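Probable enoyl-CoA hydratase/isomerase (Pseudomonas aeruginosa, PDB 7CRD) binds coenzyme A and, as a member of the crotonase-like enoyl-CoA hydratase/isomerase family, probably acts on enoyl-CoA thioesters, perhaps shifting a double bond. Local coordinates at residues A[96-101]-A[183-188]; A[16-21]-A[51-56]; A[74-79]-A[225-230]. All blocks are in the same frame, centred on the assembly; numbering follows the deposited sequence.

Following the chain from its N terminus, contact 2 closes first: strand 13-18 leads through helix 29-44 to strand 50-54, and 16-21 pairs with 51-56. The chain then enters the loop 74-79, which waits for helix 215-233 before contact 3 can close. Within that long excursion contact 1 opens and shuts, laying helix 182-196 on strand 95-99. Contacts 1 and 2 are in series but touch, because strands 50-54 and 95-99 are neighbours in one sheet and L52 CD1 packs on A188 CB. Contact 3 lies about 30 Å from contact 1, centre to centre, and joins a surface loop and helix on the opposite side of the chain's centre from contact 1.

Contact 1 of 3, residues A[96-101]-A[183-188]; sequences IAAVNG and TVLEHA
I96 meets the helical segment 183-188 at A188. Its CG2 branch, anti to the backbone N, reaches the A188 methyl at 3.8 Å from CG2 to CB, while CD1 at the end of the other branch lies against the carbonyl O of A188. The I96 side chain also packs on A191, A192 and F195, later residues of the same helix. A98 points straight at the helix, and its single methyl group is met by three residues: A188 CB comes to 3.8 Å of A98 CB, L185 CG to 4.0 Å of the same methyl, and V184 CG1 to 4.0 Å as well. Alanine on both sides, A98 and A188, is consistent with the close approach of the strand and helix axes, 7.6 Å, which run nearly antiparallel at 166°. This is helix-on-sheet packing in the crotonase fold: helix 182-196 lies over one face of the mixed sheet, bridging strand 95-99 and its neighbours, with A188 also touching L52 and F118. V99 turns its side chain away, toward F60 and L111, yet its backbone is covered: V184 CG1 sits 3.7 Å from V99 N. With chi1 at -179°, V184 sends CG1 to this backbone and CG2 to the amide of N100. There N100 OD1 lies 3.6 Å from V184 CG2, and N100 ND2 lies 3.6 Å from L185 CD1. These are van der Waals contacts of a polar amide with methyl groups; the amide's polar needs are met by G181 N, which donates to OD1, and by G56 O, which accepts from ND2, so both ends of this buried side chain are held and its rotation is fixed.

Contact 2 of 3, residues A[16-21]-A[51-56]; sequences LRLDRQ and VLITGG
The parallel pairing of strands 13-18 and 50-54 joins the two strands of a beta-alpha-beta unit whose helix, 29-44, covers the face bearing L16 and I53. Three backbone bonds link the strands. L16 uses both its polar groups: its N donates to L52 O at 2.7 Å, and its O accepts from T54 N at 3.0 Å. L18 N then donates to T54 O at 2.8 Å. Between these bonds, R17 CA approaches T54 O to 3.2 Å in a CA-H...O contact. Side chains add a looser apolar layer: L16 CD1 reaches V51 CG1 and I53 CG1, and L18 CD1 lies 4.3 Å from I53 CG2. On the face bearing R17 and T54, the arginine chain bends at chi3 (23°) and its NH1 forms a salt bridge with E8 of the adjoining strand. With chi1 at -174°, the T54 hydroxyl swings opposite the backbone N; its OG1 accepts from G56 N at 3.1 Å in an ST turn and also bonds to A98 O. This single hydroxyl thus ties the strand's end to both the following turn and strand 95-99. Backbone bonds between the strands, with the T54 hydroxyl hydrogen-bonded to G56 N and A98 O, probably hold the end of the strand in place, from which the chain runs on toward the CoA-binding residues S62 and N64.

Contact 3 of 3, residues A[74-79]-A[225-230]; sequences PSLRDS and EGDIFS
A surface contact between an irregular loop and a helix, it sets residues 74-79, after helix 66-70 and before helix 80-89, against one side of helix 215-233. L76 carries most of it. Its side chain points at the helix and lies against the backbone at G226, which has no side chain, and reaches on toward D227 and S230. The approach of CD2 to the G226 carbonyl is a clash in the model, and the placement of the whole L76 side chain is therefore doubtful. As modelled, D227 crosses L76 at about a right angle, with its OD1 beside the leucine CG. The same carboxylate oxygen has a long salt bridge with R77, 3.9 Å from NH1 to OD1. R77 is extended from CG to NE and meets the oxygen at the edge of its guanidinium, in plane, although the two flat groups are turned 67° apart. Such a distant pairing probably contributes only modest attraction. At the other end, P74 CB rests 3.6 Å from S230 OG; this proline is poorly ordered, and the serine hydroxyl has a weak hydrogen bond with R234, which P74 also touches. Within the loop, S79 OG donates to L76 O at 3.1 Å, closing the turn behind the leucine. S79 then caps helix 80-89, its OG accepting from G82 N, while on helix 215-233 E225 bonds to G139 and S141 and F229 packs on L134 and T135, so the same helix also contacts residues at the start of helix 140-148 and just before it.

Contact 1 of 3, residues A[96-101]-A[183-188]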
ATOM      1  N   ILE A  96      -0.740   9.956   3.281  1.00 21.73           N
ATOM      2  CA  ILE A  96      -2.189   9.863   3.135  1.00 17.50           C
ATOM      3  C   ILE A  96      -2.489   9.105   1.851  1.00 15.77           C
ATOM      4  O   ILE A  96      -1.938   9.425   0.794  1.00 19.89           O
ATOM      5  CB  ILE A  96      -2.839  11.258   3.106  1.00 14.86           C
ATOM      6  CG1 ILE A  96      -2.537  12.022   4.389  1.00 16.33           C
ATOM      7  CG2 ILE A  96      -4.367  11.136   2.869  1.00 16.07           C
ATOM      8  CD1 ILE A  96      -3.185  13.418   4.404  1.00 21.21           C
ATOM      9  N   ALA A  97      -3.339   8.096   1.942  1.00 15.33           N
ATOM     10  CA  ALA A  97      -3.798   7.368   0.771  1.00 18.28           C
ATOM     11  C   ALA A  97      -5.187   7.847   0.358  1.00 16.10           C
ATOM     12  O   ALA A  97      -6.078   8.003   1.199  1.00 18.00           O
ATOM     13  CB  ALA A  97      -3.836   5.863   1.052  1.00 17.03           C
ATOM     14  N   ALA A  98      -5.387   8.031  -0.948  1.00 18.03           N
ATOM     15  CA  ALA A  98      -6.707   8.330  -1.503  1.00 19.37           C
ATOM     16  C   ALA A  98      -7.028   7.237  -2.509  1.00 14.90           C
ATOM     17  O   ALA A  98      -6.429   7.188  -3.591  1.00 18.53           O
ATOM     18  CB  ALA A  98      -6.745   9.713  -2.147  1.00 16.92           C
ATOM     19  N   VAL A  99      -7.977   6.373  -2.165  1.00 16.59           N
ATOM     20  CA  VAL A  99      -8.176   5.095  -2.847  1.00 20.46           C
ATOM     21  C   VAL A  99      -9.522   5.093  -3.565  1.00 19.00           C
ATOM     22  O   VAL A  99     -10.565   5.252  -2.921  1.00 16.35           O
ATOM     23  CB  VAL A  99      -8.126   3.932  -1.850  1.00 21.45           C
ATOM     24  CG1 VAL A  99      -8.398   2.619  -2.551  1.00 20.70           C
ATOM     25  CG2 VAL A  99      -6.780   3.920  -1.104  1.00 15.09           C
ATOM     26  N   ASN A 100      -9.513   4.815  -4.880  1.00 17.59           N
ATOM     27  CA  ASN A 100     -10.736   4.530  -5.633  1.00 19.87           C
ATOM     28  C   ASN A 100     -10.610   3.191  -6.356  1.00 16.86           C
ATOM     29  O   ASN A 100      -9.506   2.751  -6.678  1.00 21.09           O
ATOM     30  CB  ASN A 100     -11.054   5.608  -6.686  1.00 18.71           C
ATOM     31  CG  ASN A 100     -11.755   6.827  -6.097  1.00 19.81           C
ATOM     32  OD1 ASN A 100     -12.881   6.736  -5.602  1.00 21.78           O
ATOM     33  ND2 ASN A 100     -11.082   7.968  -6.137  1.00 20.06           N
ATOM     34  N   GLY A 101     -11.760   2.564  -6.631  1.00 20.21           N
ATOM     35  CA  GLY A 101     -11.815   1.337  -7.396  1.00 18.35           C
ATOM     36  C   GLY A 101     -11.006   0.222  -6.763  1.00 22.22           C
ATOM     37  O   GLY A 101     -10.954   0.084  -5.537  1.00 15.74           O
ATOM     38  N   THR A 183     -14.099  13.213  -5.144  1.00 20.44           N
ATOM     39  CA  THR A 183     -14.333  13.558  -3.744  1.00 22.68           C
ATOM     40  C   THR A 183     -13.281  12.935  -2.833  1.00 25.44           C
ATOM     41  O   THR A 183     -12.861  13.549  -1.851  1.00 20.59           O
ATOM     42  CB  THR A 183     -15.725  13.096  -3.311  1.00 27.80           C
ATOM     43  OG1 THR A 183     -16.724  13.694  -4.150  1.00 26.47           O
ATOM     44  CG2 THR A 183     -15.987  13.487  -1.865  1.00 26.09           C
ATOM     45  N   VAL A 184     -12.856  11.706  -3.130  1.00 23.08           N
ATOM     46  CA  VAL A 184     -11.891  11.038  -2.253  1.00 22.79           C
ATOM     47  C   VAL A 184     -10.581  11.813  -2.215  1.00 19.06           C
ATOM     48  O   VAL A 184      -9.985  12.020  -1.147  1.00 19.18           O
ATOM     49  CB  VAL A 184     -11.666   9.579  -2.700  1.00 20.93           C
ATOM     50  CG1 VAL A 184     -10.675   8.884  -1.769  1.00 15.38           C
ATOM     51  CG2 VAL A 184     -12.974   8.825  -2.712  1.00 19.38           C
ATOM     52  N   LEU A 185     -10.105  12.250  -3.385  1.00 21.05           N
ATOM     53  CA  LEU A 185      -8.813  12.927  -3.452  1.00 22.92           C
ATOM     54  C   LEU A 185      -8.891  14.332  -2.874  1.00 19.19           C
ATOM     55  O   LEU A 185      -7.938  14.799  -2.241  1.00 24.12           O
ATOM     56  CB  LEU A 185      -8.317  12.976  -4.897  1.00 26.26           C
ATOM     57  CG  LEU A 185      -7.667  11.703  -5.444  1.00 25.52           C
ATOM     58  CD1 LEU A 185      -8.679  10.570  -5.571  1.00 22.62           C
ATOM     59  CD2 LEU A 185      -7.042  11.992  -6.798  1.00 30.88           C
ATOM     60  N   GLU A 186     -10.013  15.019  -3.089  1.00 21.10           N
ATOM     61  CA  GLU A 186     -10.185  16.356  -2.528  1.00 21.09           C
ATOM     62  C   GLU A 186     -10.211  16.307  -1.006  1.00 18.97           C
ATOM     63  O   GLU A 186      -9.560  17.122  -0.341  1.00 21.49           O
ATOM     64  CB  GLU A 186     -11.466  16.995  -3.098  1.00 32.40           C
ATOM     65  CG  GLU A 186     -11.390  17.237  -4.622  1.00 50.76           C
ATOM     66  CD  GLU A 186     -12.745  17.416  -5.331  1.00 64.59           C
ATOM     67  OE1 GLU A 186     -13.813  17.281  -4.691  1.00 68.10           O
ATOM     68  OE2 GLU A 186     -12.737  17.692  -6.555  1.00 67.31           O
ATOM     69  N   HIS A 187     -10.914  15.327  -0.441  1.00 22.95           N
ATOM     70  CA  HIS A 187     -10.906  15.130   1.005  1.00 17.35           C
ATOM     71  C   HIS A 187      -9.508  14.806   1.528  1.00 18.46           C
ATOM     72  O   HIS A 187      -9.098  15.314   2.579  1.00 22.70           O
ATOM     73  CB  HIS A 187     -11.892  14.021   1.367  1.00 18.30           C
ATOM     74  CG  HIS A 187     -12.117  13.885   2.832  1.00 37.92           C
ATOM     75  ND1 HIS A 187     -13.068  14.618   3.507  1.00 41.89           N
ATOM     76  CD2 HIS A 187     -11.506  13.112   3.759  1.00 38.32           C
ATOM     77  CE1 HIS A 187     -13.033  14.303   4.790  1.00 41.64           C
ATOM     78  NE2 HIS A 187     -12.100  13.386   4.968  1.00 42.14           N
ATOM     79  N   ALA A 188      -8.755  13.968   0.805  1.00 19.34           N
ATOM     80  CA  ALA A 188      -7.401  13.638   1.228  1.00 16.71           C
ATOM     81  C   ALA A 188      -6.499  14.861   1.196  1.00 20.83           C
ATOM     82  O   ALA A 188      -5.677  15.061   2.099  1.00 19.13           O
ATOM     83  CB  ALA A 188      -6.834  12.525   0.342  1.00 17.46           C
TER

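Contact 2 of 3, residues A[16-21]-A[51-56]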
ATOM      1  N   LEU A  16       2.110  11.272  -5.034  1.00 24.40           N
ATOM      2  CA  LEU A  16       2.542  10.192  -5.919  1.00 25.17           C
ATOM      3  C   LEU A  16       1.299   9.607  -6.568  1.00 22.53           C
ATOM      4  O   LEU A  16       0.484   8.982  -5.885  1.00 23.69           O
ATOM      5  CB  LEU A  16       3.296   9.110  -5.154  1.00 27.85           C
ATOM      6  CG  LEU A  16       4.556   9.533  -4.424  1.00 35.75           C
ATOM      7  CD1 LEU A  16       5.074   8.379  -3.584  1.00 29.31           C
ATOM      8  CD2 LEU A  16       5.579   9.990  -5.440  1.00 45.82           C
ATOM      9  N   ARG A  17       1.147   9.805  -7.878  1.00 20.80           N
ATOM     10  CA  ARG A  17      -0.019   9.322  -8.607  1.00 23.04           C
ATOM     11  C   ARG A  17       0.386   8.156  -9.502  1.00 24.35           C
ATOM     12  O   ARG A  17       1.210   8.320 -10.410  1.00 29.17           O
ATOM     13  CB  ARG A  17      -0.661  10.431  -9.441  1.00 26.66           C
ATOM     14  CG  ARG A  17      -1.560   9.893 -10.552  1.00 30.96           C
ATOM     15  CD  ARG A  17      -2.703  10.840 -10.877  1.00 46.09           C
ATOM     16  NE  ARG A  17      -2.398  12.207 -10.482  1.00 54.81           N
ATOM     17  CZ  ARG A  17      -3.290  13.040  -9.963  1.00 59.22           C
ATOM     18  NH1 ARG A  17      -2.933  14.274  -9.621  1.00 62.51           N
ATOM     19  NH2 ARG A  17      -4.540  12.639  -9.787  1.00 55.24           N
ATOM     20  N   LEU A  18      -0.181   6.984  -9.231  1.00 24.36           N
ATOM     21  CA  LEU A  18       0.006   5.834 -10.102  1.00 26.69           C
ATOM     22  C   LEU A  18      -0.739   6.100 -11.402  1.00 30.11           C
ATOM     23  O   LEU A  18      -1.902   6.498 -11.380  1.00 23.37           O
ATOM     24  CB  LEU A  18      -0.516   4.559  -9.428  1.00 25.65           C
ATOM     25  CG  LEU A  18       0.337   3.886  -8.337  1.00 34.41           C
ATOM     26  CD1 LEU A  18       0.601   4.785  -7.154  1.00 39.88           C
ATOM     27  CD2 LEU A  18      -0.313   2.588  -7.870  1.00 28.51           C
ATOM     28  N   ASP A  19      -0.057   5.915 -12.553  1.00 30.60           N
ATOM     29  CA  ASP A  19      -0.627   6.300 -13.848  1.00 31.22           C
ATOM     30  C   ASP A  19      -0.292   5.240 -14.901  1.00 32.90           C
ATOM     31  O   ASP A  19       0.445   5.468 -15.858  1.00 34.30           O
ATOM     32  CB  ASP A  19      -0.142   7.686 -14.275  1.00 38.79           C
ATOM     33  CG  ASP A  19      -1.009   8.299 -15.358  1.00 50.58           C
ATOM     34  OD1 ASP A  19      -2.095   7.744 -15.652  1.00 55.65           O
ATOM     35  OD2 ASP A  19      -0.609   9.346 -15.910  1.00 51.48           O
ATOM     36  N   ARG A  20      -0.853   4.048 -14.712  1.00 31.28           N
ATOM     37  CA  ARG A  20      -0.760   2.943 -15.661  1.00 32.27           C
ATOM     38  C   ARG A  20      -2.165   2.373 -15.867  1.00 31.94           C
ATOM     39  O   ARG A  20      -2.433   1.193 -15.639  1.00 33.00           O
ATOM     40  CB  ARG A  20       0.219   1.881 -15.155  1.00 35.22           C
ATOM     41  CG  ARG A  20       0.701   0.912 -16.213  1.00 32.07           C
ATOM     42  CD  ARG A  20       1.460  -0.242 -15.583  1.00 34.47           C
ATOM     43  NE  ARG A  20       1.919  -1.188 -16.595  1.00 35.44           N
ATOM     44  CZ  ARG A  20       2.076  -2.487 -16.391  1.00 32.41           C
ATOM     45  NH1 ARG A  20       1.823  -3.014 -15.201  1.00 34.23           N
ATOM     46  NH2 ARG A  20       2.496  -3.260 -17.377  1.00 31.31           N
ATOM     47  N   GLN A  21      -3.079   3.248 -16.300  1.00 29.59           N
ATOM     48  CA  GLN A  21      -4.507   2.926 -16.257  1.00 40.24           C
ATOM     49  C   GLN A  21      -4.890   1.841 -17.252  1.00 37.25           C
ATOM     50  O   GLN A  21      -5.831   1.080 -16.998  1.00 41.05           O
ATOM     51  CB  GLN A  21      -5.342   4.180 -16.510  1.00 42.55           C
ATOM     52  CG  GLN A  21      -5.051   5.307 -15.546  1.00 53.81           C
ATOM     53  CD  GLN A  21      -5.636   5.065 -14.169  1.00 61.23           C
ATOM     54  OE1 GLN A  21      -4.931   5.159 -13.161  1.00 68.78           O
ATOM     55  NE2 GLN A  21      -6.932   4.772 -14.115  1.00 57.06           N
ATOM     56  N   VAL A  51       2.890  13.560   2.281  1.00 21.77           N
ATOM     57  CA  VAL A  51       2.845  12.819   1.024  1.00 17.25           C
ATOM     58  C   VAL A  51       1.457  12.212   0.841  1.00 20.45           C
ATOM     59  O   VAL A  51       0.884  11.651   1.784  1.00 19.81           O
ATOM     60  CB  VAL A  51       3.945  11.735   0.991  1.00 20.39           C
ATOM     61  CG1 VAL A  51       3.740  10.782  -0.197  1.00 22.94           C
ATOM     62  CG2 VAL A  51       5.319  12.386   0.934  1.00 22.35           C
ATOM     63  N   LEU A  52       0.917  12.323  -0.374  1.00 18.01           N
ATOM     64  CA  LEU A  52      -0.354  11.703  -0.745  1.00 19.95           C
ATOM     65  C   LEU A  52      -0.098  10.663  -1.823  1.00 23.33           C
ATOM     66  O   LEU A  52       0.616  10.935  -2.793  1.00 25.42           O
ATOM     67  CB  LEU A  52      -1.369  12.736  -1.258  1.00 26.08           C
ATOM     68  CG  LEU A  52      -2.658  12.161  -1.878  1.00 31.44           C
ATOM     69  CD1 LEU A  52      -3.560  11.566  -0.800  1.00 29.43           C
ATOM     70  CD2 LEU A  52      -3.433  13.194  -2.701  1.00 37.86           C
ATOM     71  N   ILE A  53      -0.676   9.479  -1.656  1.00 22.42           N
ATOM     72  CA  ILE A  53      -0.548   8.396  -2.623  1.00 19.89           C
ATOM     73  C   ILE A  53      -1.925   8.098  -3.192  1.00 21.48           C
ATOM     74  O   ILE A  53      -2.881   7.900  -2.433  1.00 20.72           O
ATOM     75  CB  ILE A  53       0.058   7.131  -1.987  1.00 21.17           C
ATOM     76  CG1 ILE A  53       1.402   7.443  -1.345  1.00 31.20           C
ATOM     77  CG2 ILE A  53       0.256   6.045  -3.057  1.00 20.39           C
ATOM     78  CD1 ILE A  53       2.051   6.218  -0.722  1.00 37.15           C
ATOM     79  N   THR A  54      -2.028   8.050  -4.522  1.00 19.93           N
ATOM     80  CA  THR A  54      -3.321   7.835  -5.147  1.00 18.95           C
ATOM     81  C   THR A  54      -3.127   7.256  -6.540  1.00 15.97           C
ATOM     82  O   THR A  54      -2.060   7.377  -7.143  1.00 19.09           O
ATOM     83  CB  THR A  54      -4.117   9.142  -5.228  1.00 23.86           C
ATOM     84  OG1 THR A  54      -5.431   8.872  -5.719  1.00 22.47           O
ATOM     85  CG2 THR A  54      -3.408  10.111  -6.167  1.00 24.81           C
ATOM     86  N   GLY A  55      -4.184   6.627  -7.040  1.00 19.70           N
ATOM     87  CA  GLY A  55      -4.219   6.197  -8.418  1.00 23.58           C
ATOM     88  C   GLY A  55      -5.202   6.997  -9.247  1.00 27.96           C
ATOM     89  O   GLY A  55      -5.387   6.710 -10.432  1.00 29.09           O
ATOM     90  N   GLY A  56      -5.856   7.981  -8.639  1.00 30.13           N
ATOM     91  CA  GLY A  56      -6.821   8.816  -9.333  1.00 35.36           C
ATOM     92  C   GLY A  56      -8.262   8.493  -8.977  1.00 29.16           C
ATOM     93  O   GLY A  56      -8.567   7.821  -7.992  1.00 21.29           O
TER

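Contact 3 of 3, residues A[74-79]-A[225-230]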
ATOM      1  N   PRO A  74      12.180 -13.725  -7.811  1.00 57.41           N
ATOM      2  CA  PRO A  74      12.696 -13.635  -6.457  1.00 65.28           C
ATOM      3  C   PRO A  74      13.740 -12.655  -5.900  1.00 71.74           C
ATOM      4  O   PRO A  74      14.933 -12.863  -6.107  1.00 74.65           O
ATOM      5  CB  PRO A  74      13.181 -15.078  -6.261  1.00 65.35           C
ATOM      6  CG  PRO A  74      12.546 -15.836  -7.402  1.00 60.26           C
ATOM      7  CD  PRO A  74      12.651 -14.860  -8.546  1.00 55.70           C
ATOM      8  N   SER A  75      13.255 -11.641  -5.160  0.93 65.77           N
ATOM      9  CA  SER A  75      14.132 -10.741  -4.355  0.93 66.90           C
ATOM     10  C   SER A  75      13.452 -10.358  -3.024  0.93 59.03           C
ATOM     11  O   SER A  75      12.239 -10.068  -3.032  0.93 48.01           O
ATOM     12  CB  SER A  75      14.692  -9.567  -5.127  0.93 66.74           C
ATOM     13  OG  SER A  75      16.032  -9.811  -5.528  0.93 60.38           O
ATOM     14  N   LEU A  76      14.217 -10.313  -1.931  1.00 55.41           N
ATOM     15  CA  LEU A  76      13.595 -10.032  -0.607  1.00 59.04           C
ATOM     16  C   LEU A  76      13.728  -8.540  -0.303  1.00 48.86           C
ATOM     17  O   LEU A  76      13.082  -7.735  -0.954  1.00 44.79           O
ATOM     18  CB  LEU A  76      14.320 -10.840   0.482  1.00 64.91           C
ATOM     19  CG  LEU A  76      13.472 -11.770   1.350  1.00 60.91           C
ATOM     20  CD1 LEU A  76      12.758 -11.045   2.492  1.00 48.76           C
ATOM     21  CD2 LEU A  76      12.504 -12.505   0.476  1.00 64.80           C
ATOM     22  N   ARG A  77      14.585  -8.233   0.660  0.88 52.33           N
ATOM     23  CA  ARG A  77      14.844  -6.848   1.074  0.88 47.08           C
ATOM     24  C   ARG A  77      15.435  -6.107  -0.119  0.88 39.43           C
ATOM     25  O   ARG A  77      15.013  -4.983  -0.365  0.88 30.86           O
ATOM     26  CB  ARG A  77      15.863  -6.874   2.218  0.88 53.24           C
ATOM     27  CG  ARG A  77      16.021  -8.238   2.870  0.88 63.82           C
ATOM     28  CD  ARG A  77      17.042  -8.336   3.993  0.88 67.27           C
ATOM     29  NE  ARG A  77      17.620  -9.666   4.237  0.88 69.67           N
ATOM     30  CZ  ARG A  77      17.072 -10.841   3.932  0.88 71.77           C
ATOM     31  NH1 ARG A  77      15.886 -10.919   3.351  0.88 71.27           N
ATOM     32  NH2 ARG A  77      17.713 -11.951   4.227  0.88 73.57           N
ATOM     33  N   ASP A  78      16.339  -6.764  -0.856  1.00 40.06           N
ATOM     34  CA  ASP A  78      17.018  -6.032  -1.942  1.00 37.72           C
ATOM     35  C   ASP A  78      16.323  -6.303  -3.276  1.00 34.94           C
ATOM     36  O   ASP A  78      16.677  -7.247  -3.953  1.00 31.89           O
ATOM     37  CB  ASP A  78      18.524  -6.218  -1.848  1.00 33.16           C
ATOM     38  CG  ASP A  78      19.062  -5.889  -0.473  1.00 43.24           C
ATOM     39  OD1 ASP A  78      19.062  -4.711  -0.107  1.00 41.18           O
ATOM     40  OD2 ASP A  78      19.424  -6.813   0.209  1.00 41.30           O
ATOM     41  N   SER A  79      15.395  -5.426  -3.610  1.00 27.92           N
ATOM     42  CA  SER A  79      14.619  -5.470  -4.836  1.00 27.61           C
ATOM     43  C   SER A  79      13.821  -4.177  -4.891  1.00 28.00           C
ATOM     44  O   SER A  79      13.739  -3.461  -3.881  1.00 26.27           O
ATOM     45  CB  SER A  79      13.687  -6.674  -4.857  1.00 32.02           C
ATOM     46  OG  SER A  79      12.758  -6.610  -3.777  1.00 32.14           O
ATOM     47  N   GLU A 225       8.028 -13.002   6.268  1.00 20.66           N
ATOM     48  CA  GLU A 225       7.056 -13.080   5.182  1.00 14.92           C
ATOM     49  C   GLU A 225       7.732 -13.126   3.825  1.00 16.50           C
ATOM     50  O   GLU A 225       7.349 -13.903   2.948  1.00 24.05           O
ATOM     51  CB  GLU A 225       6.128 -11.864   5.216  1.00 17.36           C
ATOM     52  CG  GLU A 225       4.985 -11.927   6.208  1.00 22.83           C
ATOM     53  CD  GLU A 225       4.271 -10.586   6.266  1.00 26.58           C
ATOM     54  OE1 GLU A 225       4.790  -9.638   5.628  1.00 21.52           O
ATOM     55  OE2 GLU A 225       3.212 -10.485   6.926  1.00 19.52           O
ATOM     56  N   GLY A 226       8.709 -12.247   3.608  1.00 21.97           N
ATOM     57  CA  GLY A 226       9.277 -12.122   2.276  1.00 21.06           C
ATOM     58  C   GLY A 226      10.085 -13.339   1.873  1.00 19.88           C
ATOM     59  O   GLY A 226      10.101 -13.721   0.704  1.00 20.40           O
ATOM     60  N   ASP A 227      10.780 -13.945   2.838  1.00 25.25           N
ATOM     61  CA  ASP A 227      11.491 -15.200   2.594  1.00 27.99           C
ATOM     62  C   ASP A 227      10.528 -16.284   2.133  1.00 24.01           C
ATOM     63  O   ASP A 227      10.775 -16.977   1.133  1.00 22.94           O
ATOM     64  CB  ASP A 227      12.204 -15.652   3.870  1.00 26.07           C
ATOM     65  CG  ASP A 227      13.505 -14.928   4.103  1.00 45.42           C
ATOM     66  OD1 ASP A 227      14.046 -14.397   3.131  1.00 51.41           O
ATOM     67  OD2 ASP A 227      14.011 -14.931   5.242  1.00 51.76           O
ATOM     68  N   ILE A 228       9.420 -16.441   2.869  1.00 22.58           N
ATOM     69  CA  ILE A 228       8.391 -17.416   2.521  1.00 16.73           C
ATOM     70  C   ILE A 228       7.791 -17.083   1.161  1.00 17.81           C
ATOM     71  O   ILE A 228       7.624 -17.956   0.297  1.00 20.40           O
ATOM     72  CB  ILE A 228       7.305 -17.458   3.620  1.00 20.50           C
ATOM     73  CG1 ILE A 228       7.879 -17.975   4.954  1.00 25.70           C
ATOM     74  CG2 ILE A 228       6.120 -18.308   3.184  1.00 20.53           C
ATOM     75  CD1 ILE A 228       8.262 -19.448   4.936  1.00 32.05           C
ATOM     76  N   PHE A 229       7.486 -15.816   0.947  1.00 15.88           N
ATOM     77  CA  PHE A 229       6.819 -15.395  -0.304  1.00 19.21           C
ATOM     78  C   PHE A 229       7.721 -15.690  -1.502  1.00 20.29           C
ATOM     79  O   PHE A 229       7.267 -16.198  -2.486  1.00 20.10           O
ATOM     80  CB  PHE A 229       6.527 -13.899  -0.210  1.00 21.58           C
ATOM     81  CG  PHE A 229       5.538 -13.354  -1.202  1.00 23.12           C
ATOM     82  CD1 PHE A 229       4.199 -13.222  -0.876  1.00 20.54           C
ATOM     83  CD2 PHE A 229       5.944 -12.942  -2.449  1.00 27.24           C
ATOM     84  CE1 PHE A 229       3.299 -12.706  -1.785  1.00 22.69           C
ATOM     85  CE2 PHE A 229       5.045 -12.408  -3.351  1.00 22.88           C
ATOM     86  CZ  PHE A 229       3.725 -12.313  -3.028  1.00 23.67           C
ATOM     87  N   SER A 230       8.993 -15.375  -1.368  1.00 20.09           N
ATOM     88  CA  SER A 230       9.949 -15.620  -2.464  1.00 17.69           C
ATOM     89  C   SER A 230      10.041 -17.132  -2.710  1.00 24.29           C
ATOM     90  O   SER A 230       9.983 -17.527  -3.836  1.00 26.61           O
ATOM     91  CB  SER A 230      11.257 -15.034  -2.118  1.00 22.18           C
ATOM     92  OG  SER A 230      12.249 -15.668  -2.866  1.00 37.88           O
TER